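OBCA, Oxalate Biosynthetic Component A (Burkholderia glumae, PDB 4NNB) is a magnesium-binding protein with a TIM-barrel fold and an additional domain of a separate sequence family. Local coordinates at residues Ser409-Glu414 with Gly452-Leu457; Leu478-Ala483 with Gly488-Arg493. All blocks are in the same frame, centred on the assembly; numbering follows the deposited sequence.

Contact 1. Residues Ser409-Glu414 with Gly452-Leu457; sequences SLLADE and GPMQNL
Leu411 and Leu457 hold nearly the same shape: each sets CG anti to its carbonyl carbon, beside the backbone N (chi1 -72° and -60°), and continues with an extended second torsion, so the two branched ends point at each other and meet tip to tip. The forks are matched methyl against methyl, with Leu411 CD1 lying 3.7 Å from Leu457 CD1 and Leu411 CD2 likewise 3.7 Å from Leu457 CD2. Between its own two methyls Leu457 brings CG almost evenly to the pair, 3.9 Å from Leu411 CD1. The CD1 branch of Leu411 also rests on the backbone of the short 3-10 turn, 3.8 Å from Met454 CA and 4.0 Å from Pro453 O. Met454 itself offers little more than CB, and its thioether chain goes on to Ile407, one turn earlier on helix 401-413; Leu457 touches Ile407 too, and also Val423 of helix 416-440. The side-chain packing is apolar and small, 163 Å² in all, Leu411 being the one residue of 409-414 that touches the loop. The receiving turn is kept compact by its own backbone: Gln455 N bonds Gly452 O at 3.0 Å and Leu457 N bonds Met454 O at 3.1 Å. Three residues after Leu411, Glu414 leaves the helix with a positive phi of 60° and pairs with Arg129, while Leu410 faces helix 416-440. The contact thus sits where helix 401-413 ends against the loop that follows barrel strand 444-449 and leads into helix 458-465. It is leucine-on-leucine packing between a helix end and a beta-alpha loop, at the C-terminal ends of the strands of a TIM barrel.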
loop_
_atom_site.group_PDB
_atom_site.type_symbol
_atom_site.label_atom_id
_atom_site.label_comp_id
_atom_site.label_asym_id
_atom_site.label_seq_id
_atom_site.Cartn_x
_atom_site.Cartn_y
_atom_site.Cartn_z
ATOM N N SER A 409 -2.937 -19.530 -5.784
ATOM C CA SER A 409 -3.196 -20.873 -5.272
ATOM C C SER A 409 -1.908 -21.565 -4.820
ATOM O O SER A 409 -1.839 -22.123 -3.723
ATOM C CB SER A 409 -3.905 -21.709 -6.337
ATOM O OG SER A 409 -4.029 -23.056 -5.921
ATOM N N LEU A 410 -0.886 -21.514 -5.669
ATOM C CA LEU A 410 0.406 -22.101 -5.351
ATOM C C LEU A 410 1.067 -21.475 -4.118
ATOM O O LEU A 410 1.616 -22.196 -3.272
ATOM C CB LEU A 410 1.335 -22.042 -6.565
ATOM C CG LEU A 410 0.987 -22.992 -7.713
ATOM C CD1 LEU A 410 1.571 -22.478 -9.008
ATOM C CD2 LEU A 410 1.515 -24.389 -7.431
ATOM N N LEU A 411 1.013 -20.147 -4.003
ATOM C CA LEU A 411 1.589 -19.468 -2.839
ATOM C C LEU A 411 0.844 -19.883 -1.564
ATOM O O LEU A 411 1.427 -19.946 -0.485
ATOM C CB LEU A 411 1.586 -17.941 -3.014
ATOM C CG LEU A 411 2.582 -17.362 -4.028
ATOM C CD1 LEU A 411 2.357 -15.876 -4.268
ATOM C CD2 LEU A 411 4.030 -17.616 -3.611
ATOM N N ALA A 412 -0.439 -20.196 -1.708
ATOM C CA ALA A 412 -1.252 -20.636 -0.578
ATOM C C ALA A 412 -0.865 -22.037 -0.063
ATOM O O ALA A 412 -1.202 -22.398 1.065
ATOM C CB ALA A 412 -2.728 -20.582 -0.933
ATOM N N ASP A 413 -0.162 -22.816 -0.885
ATOM C CA ASP A 413 0.291 -24.147 -0.478
ATOM C C ASP A 413 1.367 -24.041 0.594
ATOM O O ASP A 413 1.459 -24.894 1.474
ATOM C CB ASP A 413 0.867 -24.926 -1.665
ATOM C CG ASP A 413 -0.187 -25.370 -2.652
ATOM O OD1 ASP A 413 -1.377 -25.468 -2.282
ATOM O OD2 ASP A 413 0.187 -25.638 -3.812
ATOM N N GLU A 414 2.185 -22.998 0.496
ATOM C CA GLU A 414 3.318 -22.791 1.397
ATOM C C GLU A 414 4.332 -23.933 1.356
ATOM O O GLU A 414 4.903 -24.306 2.383
ATOM C CB GLU A 414 2.850 -22.553 2.833
ATOM C CG GLU A 414 1.977 -21.330 3.002
ATOM C CD GLU A 414 1.932 -20.861 4.441
ATOM O OE1 GLU A 414 1.119 -21.402 5.224
ATOM O OE2 GLU A 414 2.719 -19.954 4.791
ATOM N N GLY A 452 0.926 -7.034 -1.843
ATOM C CA GLY A 452 1.315 -7.707 -0.604
ATOM C C GLY A 452 1.312 -9.231 -0.595
ATOM O O GLY A 452 2.354 -9.839 -0.357
ATOM N N PRO A 453 0.156 -9.855 -0.877
ATOM C CA PRO A 453 0.037 -11.316 -0.747
ATOM C C PRO A 453 0.884 -12.125 -1.734
ATOM O O PRO A 453 1.008 -13.334 -1.556
ATOM C CB PRO A 453 -1.450 -11.563 -1.015
ATOM C CG PRO A 453 -2.125 -10.267 -0.675
ATOM C CD PRO A 453 -1.153 -9.224 -1.143
ATOM N N MET A 454 1.454 -11.475 -2.748
ATOM C CA MET A 454 2.303 -12.155 -3.724
ATOM C C MET A 454 3.780 -11.839 -3.527
ATOM O O MET A 454 4.634 -12.332 -4.274
ATOM C CB MET A 454 1.902 -11.748 -5.156
ATOM C CG MET A 454 0.513 -12.167 -5.555
ATOM S SD MET A 454 0.041 -11.680 -7.242
ATOM C CE MET A 454 1.229 -12.636 -8.197
ATOM N N GLN A 455 4.097 -11.024 -2.524
ATOM C CA GLN A 455 5.447 -10.471 -2.430
ATOM C C GLN A 455 6.579 -11.454 -2.114
ATOM O O GLN A 455 7.741 -11.096 -2.246
ATOM C CB GLN A 455 5.490 -9.257 -1.491
ATOM C CG GLN A 455 4.899 -7.988 -2.135
ATOM C CD GLN A 455 4.948 -6.786 -1.218
ATOM O OE1 GLN A 455 5.246 -6.907 -0.030
ATOM N NE2 GLN A 455 4.657 -5.617 -1.762
ATOM N N ASN A 456 6.261 -12.683 -1.718
ATOM C CA ASN A 456 7.336 -13.664 -1.510
ATOM C C ASN A 456 8.039 -13.989 -2.829
ATOM O O ASN A 456 9.137 -14.520 -2.840
ATOM C CB ASN A 456 6.826 -14.945 -0.839
ATOM C CG ASN A 456 6.389 -14.720 0.606
ATOM O OD1 ASN A 456 6.799 -13.755 1.241
ATOM N ND2 ASN A 456 5.550 -15.614 1.122
ATOM N N LEU A 457 7.389 -13.647 -3.937
ATOM C CA LEU A 457 7.919 -13.875 -5.275
ATOM C C LEU A 457 8.873 -12.780 -5.724
ATOM O O LEU A 457 9.632 -12.980 -6.673
ATOM C CB LEU A 457 6.767 -13.944 -6.286
ATOM C CG LEU A 457 5.714 -15.025 -6.092
ATOM C CD1 LEU A 457 4.580 -14.838 -7.080
ATOM C CD2 LEU A 457 6.349 -16.402 -6.262
#

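Contact 2. Residues Leu478-Ala483 with Gly488-Arg493; sequences LTVNDA and GVRKAR
Gly488 opens the returning strand across from Asp482: Gly488 O takes Asp482 N at 2.8 Å, from above the carbonyl plane, and also receives a CA-H from Asn481. Val489 pairs with Asn481 without backbone bonds. Val489 CG1 lies 3.8 Å from Thr479 CB, and its CG2 faces Asn481 OD1; the amide nitrogen of Asn481 is bonded to Asn456. Arg490 forms the hydrogen-bonded pair with Val480, giving N to Val480 O and taking Val480 N on its O at 2.9 Å. With CG between the backbone N and the carbonyl carbon (chi1 59°), its extended chain lets Arg490 NE donate in the guanidinium plane to the anti lone pair of Asp482 OD2, 2.7 Å away and virtually straight (179°). Carboxylate and guanidinium stand 78° apart, while Val480 CG2 lies over one guanidinium face, offset toward the rim, 3.3 Å from Arg490 NH1. NH1 turns back to Lys491 O and NH2 reaches Glu497, so all three nitrogens are held; Asp482 OD2 also pairs with Arg484. Lys491 runs its bent chain beside Leu478, pointing the same way, Lys491 CD being 3.8 Å from Leu478 CB, before NZ bonds Thr137 and Arg197 O. Ala492 closes the ladder through N to Leu478 O (2.8 Å), on a lone pair in the carbonyl plane, and a water donates to that oxygen and to Ala492 O. Ala492 CB packs 3.6 Å from Val480 CG1. This is a twisted antiparallel beta hairpin, inserted between barrel strand 469-472 and helix 495-507 and packed against that helix and helix 125-137.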
loop_
_atom_site.group_PDB
_atom_site.type_symbol
_atom_site.label_atom_id
_atom_site.label_comp_id
_atom_site.label_asym_id
_atom_site.label_seq_id
_atom_site.Cartn_x
_atom_site.Cartn_y
_atom_site.Cartn_z
ATOM N N LEU A 478 0.683 -4.172 3.113
ATOM C CA LEU A 478 0.769 -3.644 4.479
ATOM C C LEU A 478 1.541 -4.555 5.436
ATOM O O LEU A 478 1.737 -4.210 6.607
ATOM C CB LEU A 478 -0.636 -3.394 5.029
ATOM C CG LEU A 478 -1.462 -2.367 4.242
ATOM C CD1 LEU A 478 -2.861 -2.175 4.858
ATOM C CD2 LEU A 478 -0.697 -1.045 4.167
ATOM N N THR A 479 1.985 -5.707 4.935
ATOM C CA THR A 479 2.557 -6.745 5.795
ATOM C C THR A 479 4.054 -7.017 5.605
ATOM O O THR A 479 4.669 -6.624 4.607
ATOM C CB THR A 479 1.790 -8.079 5.623
ATOM O OG1 THR A 479 1.857 -8.501 4.258
ATOM C CG2 THR A 479 0.326 -7.915 6.016
ATOM N N VAL A 480 4.639 -7.684 6.597
ATOM C CA VAL A 480 5.963 -8.275 6.458
ATOM C C VAL A 480 5.891 -9.718 6.958
ATOM O O VAL A 480 4.991 -10.079 7.735
ATOM C CB VAL A 480 7.049 -7.534 7.272
ATOM C CG1 VAL A 480 7.335 -6.155 6.700
ATOM C CG2 VAL A 480 6.651 -7.456 8.758
ATOM N N ASN A 481 6.821 -10.546 6.504
ATOM C CA ASN A 481 7.031 -11.839 7.141
ATOM C C ASN A 481 7.754 -11.642 8.471
ATOM O O ASN A 481 8.547 -10.711 8.619
ATOM C CB ASN A 481 7.840 -12.770 6.234
ATOM C CG ASN A 481 7.054 -13.216 5.020
ATOM O OD1 ASN A 481 5.854 -13.462 5.106
ATOM N ND2 ASN A 481 7.717 -13.313 3.884
ATOM N N ASP A 482 7.476 -12.519 9.435
ATOM C CA ASP A 482 8.142 -12.472 10.734
ATOM C C ASP A 482 8.100 -13.878 11.312
ATOM O O ASP A 482 7.087 -14.286 11.869
ATOM C CB ASP A 482 7.435 -11.487 11.676
ATOM C CG ASP A 482 8.207 -11.252 12.975
ATOM O OD1 ASP A 482 9.068 -12.085 13.337
ATOM O OD2 ASP A 482 7.946 -10.230 13.647
ATOM N N ALA A 483 9.203 -14.613 11.169
ATOM C CA ALA A 483 9.269 -16.017 11.587
ATOM C C ALA A 483 9.084 -16.216 13.100
ATOM O O ALA A 483 8.776 -17.320 13.550
ATOM C CB ALA A 483 10.580 -16.651 11.114
ATOM N N GLY A 488 3.404 -16.480 11.071
ATOM C CA GLY A 488 4.517 -15.957 10.292
ATOM C C GLY A 488 4.351 -14.618 9.575
ATOM O O GLY A 488 5.277 -14.186 8.873
ATOM N N VAL A 489 3.193 -13.971 9.730
ATOM C CA VAL A 489 2.906 -12.702 9.044
ATOM C C VAL A 489 2.321 -11.666 10.009
ATOM O O VAL A 489 1.587 -12.019 10.930
ATOM C CB VAL A 489 1.918 -12.911 7.863
ATOM C CG1 VAL A 489 1.594 -11.568 7.142
ATOM C CG2 VAL A 489 2.477 -13.922 6.866
ATOM N N ARG A 490 2.657 -10.393 9.805
ATOM C CA ARG A 490 2.108 -9.303 10.613
ATOM C C ARG A 490 2.116 -8.001 9.811
ATOM O O ARG A 490 2.712 -7.936 8.737
ATOM C CB ARG A 490 2.939 -9.099 11.878
ATOM C CG ARG A 490 4.417 -8.772 11.592
ATOM C CD ARG A 490 5.096 -8.180 12.823
ATOM N NE ARG A 490 6.554 -8.125 12.725
ATOM C CZ ARG A 490 7.229 -7.097 12.221
ATOM N NH1 ARG A 490 6.572 -6.039 11.758
ATOM N NH2 ARG A 490 8.553 -7.127 12.163
ATOM N N LYS A 491 1.462 -6.972 10.346
ATOM C CA LYS A 491 1.508 -5.640 9.754
ATOM C C LYS A 491 2.919 -5.086 9.865
ATOM O O LYS A 491 3.578 -5.215 10.912
ATOM C CB LYS A 491 0.496 -4.707 10.436
ATOM C CG LYS A 491 -0.964 -4.987 10.032
ATOM C CD LYS A 491 -1.203 -4.602 8.557
ATOM C CE LYS A 491 -2.489 -5.166 7.973
ATOM N NZ LYS A 491 -3.702 -4.355 8.276
ATOM N N ALA A 492 3.408 -4.508 8.773
ATOM C CA ALA A 492 4.718 -3.864 8.784
ATOM C C ALA A 492 4.719 -2.674 9.747
ATOM O O ALA A 492 3.689 -2.019 9.920
ATOM C CB ALA A 492 5.089 -3.395 7.372
ATOM N N ARG A 493 5.869 -2.378 10.350
ATOM C CA ARG A 493 5.976 -1.193 11.195
ATOM C C ARG A 493 6.101 0.081 10.352
ATOM O O ARG A 493 6.014 1.198 10.866
ATOM C CB ARG A 493 7.181 -1.315 12.126
ATOM C CG ARG A 493 7.089 -2.466 13.117
ATOM C CD ARG A 493 7.369 -1.971 14.511
ATOM N NE ARG A 493 6.242 -1.192 15.023
ATOM C CZ ARG A 493 6.366 -0.182 15.876
ATOM N NH1 ARG A 493 7.569 0.178 16.298
ATOM N NH2 ARG A 493 5.291 0.469 16.304
HETATM O O HOH W 1 1.424 -1.779 8.292
#

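How the contacts relate
Both contacts belong to connections that follow neighbouring barrel strands: contact 1 uses the loop after 444-449, contact 2 the hairpin after 469-472. Each is partly buried, but contact 1 is the more peripheral, about 17 Å from the chain centre to its own centre against about 13 Å. Their chemistry differs with the elements they join. In contact 1 a helix end meets a loop through apolar side chains, over a small area, whereas contact 2 pairs two strands and buries 558 Å² with a backbone ladder and a salt bridge. They meet directly where Asn456 OD1 lies 2.8 Å from Asn481 ND2, a probable hydrogen bond joining loop 452-457 to the hairpin.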